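Local coordinates for ESSC (Geobacillus thermodenitrificans, PDB 5FWH), which forms the N-terminal forkhead-associated region of EssC, an FtsK/SpoIIIE-type ATPase component of the bacterial type VII secretion apparatus, at residues K22-H32 and S40-K50; D111-T119 and E182-E190. All coordinates share one frame; numbering follows the deposited sequence.

In the fold
Contact 1 (22-32 with 40-50) and contact 2 (111-119 with 182-190) lie on opposite sides of the chain's centre, about 36 Å apart between centres, and share no strand. Contact 1 joins two neighbouring strands inside a five-strand mixed sheet; seven residues lie between its segments, and its buried Ile26 meets strand 84-88. Contact 2 brings together segments with 62 residues between them, adding the short strand 185-186 to the edge of a six-strand mixed sheet. Both are only partly buried. Contact 1 covers 699 Å² through a regular backbone ladder and a cluster of rings, contact 2 covers 355 Å² and relies on serines and one shared carbonyl.

Contact 1. Residues K22-H32 and S40-K50; sequences KVIVIGNQLEH and SFRNGYIQIEK
Tyr45 offers a ring face to His32 where the antiparallel strands 23-27 and 46-50 of an FHA-type beta domain diverge. The pair is T-shaped: the imidazole turns its edge to the phenol, with CE1 of His32 over the centre of the Tyr45 ring, centroids 4.5 Å apart and planes at 63°. With its CG anti to the carbonyl carbon (chi1 -57°), Tyr45 lays its ring along the 28-32 loop, and its CB packs 3.5 Å from CG2 of Val25. Phe41, the first residue of the type I turn 41-44, covers Gly27 instead: CA of Gly27 makes a CH-pi contact 3.8 Å from the ring centroid, 20° off the normal. A CB on Gly27 would clash with Tyr45 and His32. Asn28 runs past Phe41 in the opposite direction, CB beside CD2 of the ring, and ND2 of Asn28 is hydrogen-bonded to Phe39 O.

Along the strands, Ile24 pairs with Ile48 and Ile26 with Ile46, each through two backbone hydrogen bonds. Ile24 and Ile48 run alongside each other in the same direction, CG1 of the first 3.9 Å from CB of the second. Ile26 lies aslant to Ile48, its CD1 4.1 Å from CG1 of Ile48, on the face where Ile26 also meets Met84 and Ile86. At the loop end, NE2 of Gln29 donates to Tyr45 OH at 3.2 Å, the hydroxyl close to the amide plane.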
ATOM      1  N   LYS A  22       8.715 -17.961  -6.964  1.00 99.22           N
ATOM      2  CA  LYS A  22       9.226 -18.625  -5.720  1.00 94.57           C
ATOM      3  C   LYS A  22      10.477 -17.956  -5.055  1.00 89.18           C
ATOM      4  O   LYS A  22      10.595 -17.938  -3.808  1.00 79.83           O
ATOM      5  CB  LYS A  22       9.506 -20.119  -5.993  1.00 99.08           C
ATOM      6  CG  LYS A  22       8.294 -20.915  -6.513  1.00103.77           C
ATOM      7  CD  LYS A  22       8.600 -22.363  -6.904  1.00109.02           C
ATOM      8  CE  LYS A  22       8.246 -23.354  -5.801  1.00109.65           C
ATOM      9  NZ  LYS A  22       9.032 -23.098  -4.558  1.00108.23           N
ATOM     10  N   VAL A  23      11.398 -17.442  -5.884  1.00 81.74           N
ATOM     11  CA  VAL A  23      12.514 -16.598  -5.442  1.00 77.52           C
ATOM     12  C   VAL A  23      12.642 -15.371  -6.355  1.00 73.44           C
ATOM     13  O   VAL A  23      13.007 -15.502  -7.527  1.00 67.52           O
ATOM     14  CB  VAL A  23      13.847 -17.375  -5.396  1.00 81.40           C
ATOM     15  CG1 VAL A  23      13.979 -18.319  -6.597  1.00 85.88           C
ATOM     16  CG2 VAL A  23      15.054 -16.431  -5.258  1.00 79.26           C
ATOM     17  N   ILE A  24      12.340 -14.182  -5.817  1.00 68.38           N
ATOM     18  CA  ILE A  24      12.300 -12.972  -6.623  1.00 63.96           C
ATOM     19  C   ILE A  24      13.396 -12.065  -6.201  1.00 59.08           C
ATOM     20  O   ILE A  24      13.919 -12.200  -5.121  1.00 61.21           O
ATOM     21  CB  ILE A  24      10.937 -12.236  -6.612  1.00 66.10           C
ATOM     22  CG1 ILE A  24      10.664 -11.485  -5.310  1.00 66.43           C
ATOM     23  CG2 ILE A  24       9.792 -13.196  -6.928  1.00 70.65           C
ATOM     24  CD1 ILE A  24      10.428 -10.014  -5.541  1.00 66.45           C
ATOM     25  N   VAL A  25      13.730 -11.133  -7.070  1.00 56.26           N
ATOM     26  CA  VAL A  25      14.877 -10.276  -6.882  1.00 56.02           C
ATOM     27  C   VAL A  25      14.497  -8.832  -7.242  1.00 56.23           C
ATOM     28  O   VAL A  25      13.803  -8.532  -8.283  1.00 54.48           O
ATOM     29  CB  VAL A  25      16.143 -10.757  -7.634  1.00 59.83           C
ATOM     30  CG1 VAL A  25      15.851 -10.987  -9.099  1.00 62.27           C
ATOM     31  CG2 VAL A  25      17.300  -9.752  -7.461  1.00 58.44           C
ATOM     32  N   ILE A  26      14.938  -7.974  -6.335  1.00 49.73           N
ATOM     33  CA  ILE A  26      14.796  -6.566  -6.440  1.00 49.15           C
ATOM     34  C   ILE A  26      16.171  -6.119  -6.677  1.00 47.84           C
ATOM     35  O   ILE A  26      17.069  -6.356  -5.824  1.00 52.59           O
ATOM     36  CB  ILE A  26      14.332  -5.906  -5.097  1.00 48.70           C
ATOM     37  CG1 ILE A  26      13.042  -6.548  -4.620  1.00 47.82           C
ATOM     38  CG2 ILE A  26      14.247  -4.359  -5.209  1.00 49.08           C
ATOM     39  CD1 ILE A  26      12.742  -6.273  -3.156  1.00 47.46           C
ATOM     40  N   GLY A  27      16.314  -5.384  -7.767  1.00 46.92           N
ATOM     41  CA  GLY A  27      17.570  -4.875  -8.238  1.00 47.48           C
ATOM     42  C   GLY A  27      17.347  -3.718  -9.179  1.00 48.68           C
ATOM     43  O   GLY A  27      16.265  -3.127  -9.178  1.00 48.69           O
ATOM     44  N   ASN A  28      18.380  -3.367  -9.958  1.00 53.57           N
ATOM     45  CA  ASN A  28      18.386  -2.182 -10.870  1.00 54.98           C
ATOM     46  C   ASN A  28      18.444  -2.434 -12.397  1.00 59.69           C
ATOM     47  O   ASN A  28      18.604  -1.508 -13.206  1.00 59.57           O
ATOM     48  CB  ASN A  28      19.507  -1.227 -10.453  1.00 55.97           C
ATOM     49  CG  ASN A  28      20.895  -1.787 -10.694  1.00 56.11           C
ATOM     50  OD1 ASN A  28      21.057  -2.786 -11.364  1.00 57.72           O
ATOM     51  ND2 ASN A  28      21.893  -1.103 -10.193  1.00 56.66           N
ATOM     52  N   GLN A  29      18.284  -3.686 -12.778  1.00 65.79           N
ATOM     53  CA  GLN A  29      18.104  -4.096 -14.176  1.00 69.79           C
ATOM     54  C   GLN A  29      16.642  -4.208 -14.524  1.00 71.54           C
ATOM     55  O   GLN A  29      15.838  -4.490 -13.672  1.00 66.95           O
ATOM     56  CB  GLN A  29      18.708  -5.472 -14.372  1.00 74.20           C
ATOM     57  CG  GLN A  29      20.135  -5.672 -13.850  1.00 77.51           C
ATOM     58  CD  GLN A  29      21.130  -4.617 -14.317  1.00 83.30           C
ATOM     59  OE1 GLN A  29      21.013  -4.042 -15.419  1.00 82.31           O
ATOM     60  NE2 GLN A  29      22.137  -4.364 -13.470  1.00 87.25           N
ATOM     61  N   LEU A  30      16.301  -4.063 -15.805  1.00 82.15           N
ATOM     62  CA  LEU A  30      14.913  -4.265 -16.273  1.00 82.12           C
ATOM     63  C   LEU A  30      14.416  -5.714 -16.175  1.00 82.57           C
ATOM     64  O   LEU A  30      13.204  -5.929 -16.059  1.00 83.38           O
ATOM     65  CB  LEU A  30      14.726  -3.732 -17.688  1.00 84.69           C
ATOM     66  CG  LEU A  30      14.956  -2.215 -17.845  1.00 86.53           C
ATOM     67  CD1 LEU A  30      14.798  -1.813 -19.310  1.00 88.28           C
ATOM     68  CD2 LEU A  30      14.038  -1.369 -16.961  1.00 83.68           C
ATOM     69  N   GLU A  31      15.340  -6.680 -16.193  1.00 82.63           N
ATOM     70  CA  GLU A  31      15.010  -8.117 -16.072  1.00 84.41           C
ATOM     71  C   GLU A  31      14.482  -8.515 -14.685  1.00 80.45           C
ATOM     72  O   GLU A  31      13.598  -9.350 -14.575  1.00 82.39           O
ATOM     73  CB  GLU A  31      16.226  -8.975 -16.457  1.00 88.88           C
ATOM     74  CG  GLU A  31      17.327  -9.001 -15.409  1.00 93.73           C
ATOM     75  CD  GLU A  31      18.728  -9.240 -15.950  1.00 99.22           C
ATOM     76  OE1 GLU A  31      18.867  -9.943 -16.976  1.00106.80           O
ATOM     77  OE2 GLU A  31      19.696  -8.727 -15.327  1.00 99.01           O
ATOM     78  N   HIS A  32      14.987  -7.879 -13.630  1.00 74.08           N
ATOM     79  CA  HIS A  32      14.572  -8.204 -12.270  1.00 67.33           C
ATOM     80  C   HIS A  32      13.086  -8.099 -12.073  1.00 61.77           C
ATOM     81  O   HIS A  32      12.402  -7.425 -12.810  1.00 58.95           O
ATOM     82  CB  HIS A  32      15.261  -7.295 -11.268  1.00 65.29           C
ATOM     83  CG  HIS A  32      16.709  -7.575 -11.124  1.00 67.93           C
ATOM     84  ND1 HIS A  32      17.643  -6.572 -11.045  1.00 70.20           N
ATOM     85  CD2 HIS A  32      17.395  -8.743 -11.062  1.00 68.81           C
ATOM     86  CE1 HIS A  32      18.842  -7.108 -10.887  1.00 70.95           C
ATOM     87  NE2 HIS A  32      18.720  -8.425 -10.917  1.00 68.76           N
ATOM     88  N   SER A  40      22.307   1.538  -6.612  1.00 61.13           N
ATOM     89  CA  SER A  40      23.539   0.788  -6.981  1.00 61.90           C
ATOM     90  C   SER A  40      23.493  -0.742  -6.767  1.00 59.56           C
ATOM     91  O   SER A  40      24.017  -1.534  -7.569  1.00 53.68           O
ATOM     92  CB  SER A  40      24.707   1.317  -6.085  1.00 65.01           C
ATOM     93  OG  SER A  40      24.502   1.116  -4.636  1.00 62.35           O
ATOM     94  N   PHE A  41      22.956  -1.115  -5.596  1.00 57.20           N
ATOM     95  CA  PHE A  41      22.970  -2.472  -5.070  1.00 57.17           C
ATOM     96  C   PHE A  41      24.419  -3.023  -4.978  1.00 60.93           C
ATOM     97  O   PHE A  41      24.678  -4.197  -5.304  1.00 62.13           O
ATOM     98  CB  PHE A  41      22.034  -3.392  -5.900  1.00 55.53           C
ATOM     99  CG  PHE A  41      20.589  -2.997  -5.831  1.00 54.08           C
ATOM    100  CD1 PHE A  41      19.824  -3.337  -4.719  1.00 52.79           C
ATOM    101  CD2 PHE A  41      20.025  -2.247  -6.834  1.00 51.99           C
ATOM    102  CE1 PHE A  41      18.506  -2.955  -4.631  1.00 50.76           C
ATOM    103  CE2 PHE A  41      18.723  -1.856  -6.762  1.00 50.04           C
ATOM    104  CZ  PHE A  41      17.952  -2.208  -5.663  1.00 51.22           C
ATOM    105  N   ARG A  42      25.337  -2.176  -4.512  1.00 62.86           N
ATOM    106  CA  ARG A  42      26.712  -2.590  -4.327  1.00 67.40           C
ATOM    107  C   ARG A  42      26.861  -3.615  -3.188  1.00 69.38           C
ATOM    108  O   ARG A  42      27.713  -4.461  -3.250  1.00 68.89           O
ATOM    109  CB  ARG A  42      27.620  -1.405  -4.120  1.00 69.22           C
ATOM    110  CG  ARG A  42      28.931  -1.575  -4.874  1.00 72.64           C
ATOM    111  CD  ARG A  42      29.876  -0.389  -4.671  1.00 76.80           C
ATOM    112  NE  ARG A  42      29.124   0.865  -4.723  1.00 75.74           N
ATOM    113  CZ  ARG A  42      28.633   1.417  -5.832  1.00 76.22           C
ATOM    114  NH1 ARG A  42      28.831   0.868  -7.038  1.00 74.93           N
ATOM    115  NH2 ARG A  42      27.936   2.548  -5.736  1.00 77.09           N
ATOM    116  N   ASN A  43      26.011  -3.582  -2.176  1.00 71.79           N
ATOM    117  CA  ASN A  43      25.931  -4.768  -1.281  1.00 74.70           C
ATOM    118  C   ASN A  43      24.879  -5.840  -1.750  1.00 71.77           C
ATOM    119  O   ASN A  43      24.138  -6.412  -0.949  1.00 72.63           O
ATOM    120  CB  ASN A  43      25.868  -4.410   0.253  1.00 76.98           C
ATOM    121  CG  ASN A  43      24.799  -3.353   0.634  1.00 78.41           C
ATOM    122  OD1 ASN A  43      23.860  -3.068  -0.113  1.00 75.25           O
ATOM    123  ND2 ASN A  43      24.947  -2.780   1.851  1.00 80.71           N
ATOM    124  N   GLY A  44      24.815  -6.139  -3.050  1.00 63.81           N
ATOM    125  CA  GLY A  44      23.934  -7.234  -3.481  1.00 56.90           C
ATOM    126  C   GLY A  44      22.557  -6.747  -3.869  1.00 52.83           C
ATOM    127  O   GLY A  44      22.095  -5.706  -3.420  1.00 46.49           O
ATOM    128  N   TYR A  45      21.913  -7.468  -4.783  1.00 52.32           N
ATOM    129  CA  TYR A  45      20.530  -7.263  -5.029  1.00 52.22           C
ATOM    130  C   TYR A  45      19.803  -7.816  -3.784  1.00 55.51           C
ATOM    131  O   TYR A  45      20.444  -8.385  -2.842  1.00 57.18           O
ATOM    132  CB  TYR A  45      20.093  -7.921  -6.373  1.00 56.28           C
ATOM    133  CG  TYR A  45      20.886  -7.432  -7.604  1.00 58.67           C
ATOM    134  CD1 TYR A  45      21.100  -6.063  -7.837  1.00 58.12           C
ATOM    135  CD2 TYR A  45      21.443  -8.336  -8.537  1.00 60.04           C
ATOM    136  CE1 TYR A  45      21.840  -5.616  -8.921  1.00 56.86           C
ATOM    137  CE2 TYR A  45      22.186  -7.882  -9.650  1.00 58.55           C
ATOM    138  CZ  TYR A  45      22.383  -6.526  -9.849  1.00 58.45           C
ATOM    139  OH  TYR A  45      23.110  -6.048 -10.960  1.00 54.22           O
ATOM    140  N   ILE A  46      18.490  -7.589  -3.714  1.00 51.10           N
ATOM    141  CA  ILE A  46      17.693  -8.113  -2.654  1.00 46.80           C
ATOM    142  C   ILE A  46      16.955  -9.248  -3.169  1.00 51.89           C
ATOM    143  O   ILE A  46      16.300  -9.147  -4.229  1.00 56.96           O
ATOM    144  CB  ILE A  46      16.758  -7.060  -2.056  1.00 47.77           C
ATOM    145  CG1 ILE A  46      17.542  -5.802  -1.585  1.00 45.45           C
ATOM    146  CG2 ILE A  46      15.973  -7.633  -0.862  1.00 47.38           C
ATOM    147  CD1 ILE A  46      18.696  -6.116  -0.615  1.00 48.21           C
ATOM    148  N   GLN A  47      17.095 -10.370  -2.461  1.00 52.49           N
ATOM    149  CA  GLN A  47      16.373 -11.588  -2.792  1.00 52.61           C
ATOM    150  C   GLN A  47      15.307 -11.805  -1.761  1.00 47.21           C
ATOM    151  O   GLN A  47      15.581 -11.749  -0.553  1.00 48.13           O
ATOM    152  CB  GLN A  47      17.315 -12.819  -2.804  1.00 53.96           C
ATOM    153  CG  GLN A  47      18.568 -12.785  -3.698  1.00 56.73           C
ATOM    154  CD  GLN A  47      19.759 -12.019  -3.126  1.00 56.39           C
ATOM    155  OE1 GLN A  47      20.303 -12.317  -2.027  1.00 55.33           O
ATOM    156  NE2 GLN A  47      20.208 -11.058  -3.881  1.00 59.30           N
ATOM    157  N   ILE A  48      14.118 -12.089  -2.232  1.00 48.86           N
ATOM    158  CA  ILE A  48      12.988 -12.482  -1.409  1.00 52.11           C
ATOM    159  C   ILE A  48      12.577 -13.869  -1.865  1.00 53.86           C
ATOM    160  O   ILE A  48      12.338 -14.061  -3.035  1.00 56.58           O
ATOM    161  CB  ILE A  48      11.777 -11.518  -1.599  1.00 54.06           C
ATOM    162  CG1 ILE A  48      12.211 -10.063  -1.570  1.00 52.69           C
ATOM    163  CG2 ILE A  48      10.730 -11.745  -0.538  1.00 55.77           C
ATOM    164  CD1 ILE A  48      12.721  -9.565  -0.229  1.00 51.88           C
ATOM    165  N   GLU A  49      12.531 -14.833  -0.957  1.00 56.93           N
ATOM    166  CA  GLU A  49      12.055 -16.158  -1.276  1.00 62.38           C
ATOM    167  C   GLU A  49      10.992 -16.646  -0.286  1.00 63.88           C
ATOM    168  O   GLU A  49      11.048 -16.344   0.897  1.00 61.23           O
ATOM    169  CB  GLU A  49      13.224 -17.155  -1.389  1.00 67.64           C
ATOM    170  CG  GLU A  49      13.843 -17.603  -0.071  1.00 74.67           C
ATOM    171  CD  GLU A  49      14.840 -18.773  -0.186  1.00 79.61           C
ATOM    172  OE1 GLU A  49      15.882 -18.640  -0.873  1.00 76.27           O
ATOM    173  OE2 GLU A  49      14.596 -19.834   0.448  1.00 86.94           O
ATOM    174  N   LYS A  50      10.037 -17.430  -0.790  1.00 67.65           N
ATOM    175  CA  LYS A  50       8.956 -17.972   0.037  1.00 70.74           C
ATOM    176  C   LYS A  50       9.434 -19.245   0.728  1.00 77.24           C
ATOM    177  O   LYS A  50      10.292 -19.959   0.189  1.00 80.15           O
ATOM    178  CB  LYS A  50       7.725 -18.234  -0.814  1.00 70.78           C
ATOM    179  CG  LYS A  50       6.477 -17.509  -0.319  1.00 73.80           C
ATOM    180  CD  LYS A  50       5.297 -17.633  -1.293  1.00 75.41           C
ATOM    181  CE  LYS A  50       4.873 -19.097  -1.504  1.00 76.93           C
ATOM    182  NZ  LYS A  50       3.533 -19.265  -2.157  1.00 79.55           N
TER

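Contact 2. Residues D111-T119 and E182-E190; sequences DPQADIETT and EEVVSSLTE
Ser186 and Ser187 share one acceptor, the carbonyl oxygen of Asp115. The Ser186 hydroxyl donates to it over 2.6 Å from OG to Asp115 O, and the Ser187 amide over 3.1 Å from N to Asp115 O. The two donors approach from opposite faces of the carbonyl plane, tilted 24° and 28° from it. A chi1 of -162°, which sets OG anti to the Ser186 nitrogen, brings the hydroxyl to this oxygen. The same OG accepts from the backbone N of Leu188 at 3.1 Å, closing an ST turn. An alanine here would lose both OG bonds, and would probably leave the Leu188 amide without its acceptor and the turn freer to shift. Two residues on from Asp115, Glu117 N donates almost straight to Val185 O at 2.7 Å.

The short, weakly bonded strand 185-186 runs antiparallel to 116-117 at the margin of a six-strand mixed sheet, one of the sheets of this beta-rich, FHA-type fold; Ile116 and Ser186 form a non-hydrogen-bonded pair, with CA atoms 4.5 Å apart. On the face they share, Ile116 divides its branches: CG2 meets CG1 of Val184 at 3.7 Å, and CG1 meets CD1 of Leu188 at 3.9 Å. On the other face, OE1 of Glu117 comes to 3.5 Å from CG1 of Val185.

Farther out, Tyr98 of strand 94-99 touches Val184, Ser186 and Leu188, and Phe168 touches Ile116. Asp115 is positioned from the neighbouring strand 105-109, where its OD2 takes a hydrogen bond from Leu107 N.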
ATOM      1  N   ASP A 111      -8.063   8.353  14.761  1.00 63.31           N
ATOM      2  CA  ASP A 111      -9.018   9.028  15.619  1.00 64.79           C
ATOM      3  C   ASP A 111     -10.312   8.229  15.807  1.00 64.17           C
ATOM      4  O   ASP A 111     -10.798   7.558  14.816  1.00 61.42           O
ATOM      5  CB  ASP A 111      -9.356  10.408  15.069  1.00 65.65           C
ATOM      6  CG  ASP A 111      -8.148  11.292  14.977  1.00 69.96           C
ATOM      7  OD1 ASP A 111      -7.768  11.948  15.999  1.00 70.98           O
ATOM      8  OD2 ASP A 111      -7.547  11.312  13.886  1.00 67.28           O
ATOM      9  N   PRO A 112     -10.907   8.328  17.035  1.00 63.34           N
ATOM     10  CA  PRO A 112     -12.151   7.675  17.404  1.00 62.29           C
ATOM     11  C   PRO A 112     -13.276   7.934  16.443  1.00 58.90           C
ATOM     12  O   PRO A 112     -14.071   7.044  16.228  1.00 54.46           O
ATOM     13  CB  PRO A 112     -12.520   8.323  18.736  1.00 66.15           C
ATOM     14  CG  PRO A 112     -11.216   8.660  19.322  1.00 69.41           C
ATOM     15  CD  PRO A 112     -10.416   9.156  18.161  1.00 68.12           C
ATOM     16  N   GLN A 113     -13.329   9.143  15.880  1.00 59.01           N
ATOM     17  CA  GLN A 113     -14.408   9.535  14.976  1.00 57.30           C
ATOM     18  C   GLN A 113     -14.104   9.370  13.477  1.00 54.46           C
ATOM     19  O   GLN A 113     -14.868   9.873  12.640  1.00 53.64           O
ATOM     20  CB  GLN A 113     -14.864  10.946  15.343  1.00 59.78           C
ATOM     21  CG  GLN A 113     -15.189  11.084  16.864  1.00 64.04           C
ATOM     22  CD  GLN A 113     -16.204  10.052  17.353  1.00 66.13           C
ATOM     23  OE1 GLN A 113     -16.049   9.429  18.408  1.00 70.96           O
ATOM     24  NE2 GLN A 113     -17.257   9.881  16.593  1.00 64.35           N
ATOM     25  N   ALA A 114     -13.054   8.608  13.157  1.00 52.36           N
ATOM     26  CA  ALA A 114     -12.675   8.307  11.769  1.00 49.38           C
ATOM     27  C   ALA A 114     -13.743   7.514  11.073  1.00 48.19           C
ATOM     28  O   ALA A 114     -14.310   6.588  11.655  1.00 49.11           O
ATOM     29  CB  ALA A 114     -11.371   7.523  11.730  1.00 48.57           C
ATOM     30  N   ASP A 115     -14.054   7.893   9.844  1.00 48.00           N
ATOM     31  CA  ASP A 115     -14.949   7.058   8.995  1.00 47.60           C
ATOM     32  C   ASP A 115     -14.331   5.675   8.666  1.00 44.74           C
ATOM     33  O   ASP A 115     -15.032   4.668   8.505  1.00 45.82           O
ATOM     34  CB  ASP A 115     -15.289   7.817   7.709  1.00 51.49           C
ATOM     35  CG  ASP A 115     -15.955   9.174   7.986  1.00 58.82           C
ATOM     36  OD1 ASP A 115     -17.189   9.146   8.214  1.00 64.83           O
ATOM     37  OD2 ASP A 115     -15.267  10.248   7.982  1.00 58.66           O
ATOM     38  N   ILE A 116     -13.014   5.637   8.477  1.00 44.43           N
ATOM     39  CA  ILE A 116     -12.286   4.393   8.321  1.00 43.41           C
ATOM     40  C   ILE A 116     -11.164   4.436   9.313  1.00 45.62           C
ATOM     41  O   ILE A 116     -10.321   5.311   9.226  1.00 42.03           O
ATOM     42  CB  ILE A 116     -11.701   4.195   6.918  1.00 41.52           C
ATOM     43  CG1 ILE A 116     -12.823   4.225   5.851  1.00 39.92           C
ATOM     44  CG2 ILE A 116     -10.906   2.889   6.843  1.00 41.38           C
ATOM     45  CD1 ILE A 116     -12.257   4.080   4.452  1.00 38.31           C
ATOM     46  N   GLU A 117     -11.146   3.448  10.216  1.00 51.81           N
ATOM     47  CA  GLU A 117     -10.161   3.415  11.322  1.00 59.05           C
ATOM     48  C   GLU A 117      -8.953   2.548  11.014  1.00 61.77           C
ATOM     49  O   GLU A 117      -9.093   1.349  10.698  1.00 63.77           O
ATOM     50  CB  GLU A 117     -10.799   2.949  12.617  1.00 62.46           C
ATOM     51  CG  GLU A 117     -11.611   4.046  13.304  1.00 66.32           C
ATOM     52  CD  GLU A 117     -12.187   3.598  14.646  1.00 74.04           C
ATOM     53  OE1 GLU A 117     -13.281   2.973  14.626  1.00 70.90           O
ATOM     54  OE2 GLU A 117     -11.548   3.893  15.711  1.00 75.82           O
ATOM     55  N   THR A 118      -7.772   3.159  11.129  1.00 59.42           N
ATOM     56  CA  THR A 118      -6.529   2.493  10.831  1.00 60.20           C
ATOM     57  C   THR A 118      -5.363   3.222  11.506  1.00 61.66           C
ATOM     58  O   THR A 118      -5.347   4.459  11.615  1.00 61.39           O
ATOM     59  CB  THR A 118      -6.274   2.394   9.299  1.00 59.81           C
ATOM     60  OG1 THR A 118      -4.918   2.039   9.037  1.00 61.46           O
ATOM     61  CG2 THR A 118      -6.568   3.745   8.546  1.00 59.17           C
ATOM     62  N   THR A 119      -4.393   2.426  11.935  1.00 60.87           N
ATOM     63  CA  THR A 119      -3.115   2.929  12.390  1.00 65.25           C
ATOM     64  C   THR A 119      -2.138   2.963  11.221  1.00 65.11           C
ATOM     65  O   THR A 119      -0.991   3.248  11.435  1.00 62.25           O
ATOM     66  CB  THR A 119      -2.514   2.032  13.496  1.00 70.23           C
ATOM     67  OG1 THR A 119      -2.076   0.783  12.941  1.00 73.38           O
ATOM     68  CG2 THR A 119      -3.517   1.770  14.593  1.00 71.58           C
ATOM     69  N   GLU A 182      -5.982  -6.582   6.964  1.00 58.83           N
ATOM     70  CA  GLU A 182      -6.773  -6.770   8.191  1.00 63.76           C
ATOM     71  C   GLU A 182      -8.203  -6.418   7.884  1.00 63.61           C
ATOM     72  O   GLU A 182      -8.451  -5.726   6.884  1.00 57.09           O
ATOM     73  CB  GLU A 182      -6.304  -5.844   9.289  1.00 69.19           C
ATOM     74  CG  GLU A 182      -4.830  -5.514   9.255  1.00 74.34           C
ATOM     75  CD  GLU A 182      -4.340  -4.832  10.528  1.00 80.85           C
ATOM     76  OE1 GLU A 182      -5.177  -4.455  11.388  1.00 83.60           O
ATOM     77  OE2 GLU A 182      -3.100  -4.674  10.678  1.00 87.88           O
ATOM     78  N   GLU A 183      -9.136  -6.859   8.740  1.00 63.18           N
ATOM     79  CA  GLU A 183     -10.499  -6.338   8.698  1.00 63.61           C
ATOM     80  C   GLU A 183     -10.457  -4.780   8.906  1.00 60.98           C
ATOM     81  O   GLU A 183      -9.684  -4.210   9.731  1.00 62.48           O
ATOM     82  CB  GLU A 183     -11.479  -7.036   9.691  1.00 69.94           C
ATOM     83  CG  GLU A 183     -12.021  -8.425   9.285  1.00 74.23           C
ATOM     84  CD  GLU A 183     -13.548  -8.490   9.059  1.00 79.53           C
ATOM     85  OE1 GLU A 183     -14.081  -7.848   8.120  1.00 82.80           O
ATOM     86  OE2 GLU A 183     -14.250  -9.200   9.813  1.00 79.48           O
ATOM     87  N   VAL A 184     -11.238  -4.101   8.086  1.00 53.98           N
ATOM     88  CA  VAL A 184     -11.320  -2.671   8.124  1.00 52.55           C
ATOM     89  C   VAL A 184     -12.465  -2.324   9.060  1.00 52.34           C
ATOM     90  O   VAL A 184     -13.502  -2.949   9.009  1.00 51.98           O
ATOM     91  CB  VAL A 184     -11.646  -2.159   6.728  1.00 51.57           C
ATOM     92  CG1 VAL A 184     -11.904  -0.679   6.750  1.00 49.87           C
ATOM     93  CG2 VAL A 184     -10.460  -2.466   5.830  1.00 53.46           C
ATOM     94  N   VAL A 185     -12.270  -1.291   9.860  1.00 51.60           N
ATOM     95  CA  VAL A 185     -13.283  -0.788  10.753  1.00 52.12           C
ATOM     96  C   VAL A 185     -13.768   0.517  10.208  1.00 50.81           C
ATOM     97  O   VAL A 185     -12.967   1.439   9.983  1.00 48.39           O
ATOM     98  CB  VAL A 185     -12.707  -0.579  12.146  1.00 55.11           C
ATOM     99  CG1 VAL A 185     -13.807  -0.108  13.121  1.00 55.93           C
ATOM    100  CG2 VAL A 185     -12.070  -1.885  12.618  1.00 57.79           C
ATOM    101  N   SER A 186     -15.077   0.552   9.943  1.00 49.77           N
ATOM    102  CA  SER A 186     -15.697   1.668   9.271  1.00 51.10           C
ATOM    103  C   SER A 186     -17.076   1.992   9.787  1.00 50.61           C
ATOM    104  O   SER A 186     -17.881   1.123  10.011  1.00 54.65           O
ATOM    105  CB  SER A 186     -15.797   1.410   7.735  1.00 49.49           C
ATOM    106  OG  SER A 186     -16.016   2.673   7.066  1.00 48.40           O
ATOM    107  N   SER A 187     -17.381   3.269   9.866  1.00 54.71           N
ATOM    108  CA  SER A 187     -18.765   3.700  10.080  1.00 56.19           C
ATOM    109  C   SER A 187     -19.499   3.939   8.770  1.00 55.70           C
ATOM    110  O   SER A 187     -20.582   4.449   8.802  1.00 59.63           O
ATOM    111  CB  SER A 187     -18.757   4.967  10.914  1.00 56.75           C
ATOM    112  OG  SER A 187     -18.120   5.976  10.201  1.00 58.30           O
ATOM    113  N   LEU A 188     -18.917   3.596   7.622  1.00 54.49           N
ATOM    114  CA  LEU A 188     -19.554   3.860   6.321  1.00 54.80           C
ATOM    115  C   LEU A 188     -20.550   2.763   5.967  1.00 53.25           C
ATOM    116  O   LEU A 188     -20.491   1.696   6.525  1.00 58.08           O
ATOM    117  CB  LEU A 188     -18.511   3.969   5.208  1.00 51.18           C
ATOM    118  CG  LEU A 188     -17.566   5.188   5.326  1.00 49.87           C
ATOM    119  CD1 LEU A 188     -16.333   5.014   4.471  1.00 49.73           C
ATOM    120  CD2 LEU A 188     -18.259   6.480   4.973  1.00 48.39           C
ATOM    121  N   THR A 189     -21.414   3.031   4.991  1.00 54.48           N
ATOM    122  CA  THR A 189     -22.344   2.022   4.416  1.00 57.71           C
ATOM    123  C   THR A 189     -21.721   0.946   3.526  1.00 57.11           C
ATOM    124  O   THR A 189     -21.412   1.201   2.351  1.00 53.69           O
ATOM    125  CB  THR A 189     -23.388   2.660   3.461  1.00 59.66           C
ATOM    126  OG1 THR A 189     -23.909   3.867   3.992  1.00 59.67           O
ATOM    127  CG2 THR A 189     -24.548   1.668   3.154  1.00 63.77           C
ATOM    128  N   GLU A 190     -21.647  -0.282   4.019  1.00 56.23           N
ATOM    129  CA  GLU A 190     -21.215  -1.377   3.177  1.00 60.10           C
ATOM    130  C   GLU A 190     -22.249  -1.632   2.074  1.00 58.35           C
ATOM    131  O   GLU A 190     -23.407  -1.589   2.334  1.00 57.18           O
ATOM    132  CB  GLU A 190     -20.956  -2.647   3.987  1.00 64.82           C
ATOM    133  CG  GLU A 190     -19.489  -3.062   4.065  1.00 69.28           C
ATOM    134  CD  GLU A 190     -19.193  -3.929   5.295  1.00 76.36           C
ATOM    135  OE1 GLU A 190     -20.151  -4.570   5.811  1.00 81.79           O
ATOM    136  OE2 GLU A 190     -18.023  -3.952   5.761  1.00 78.86           O
TER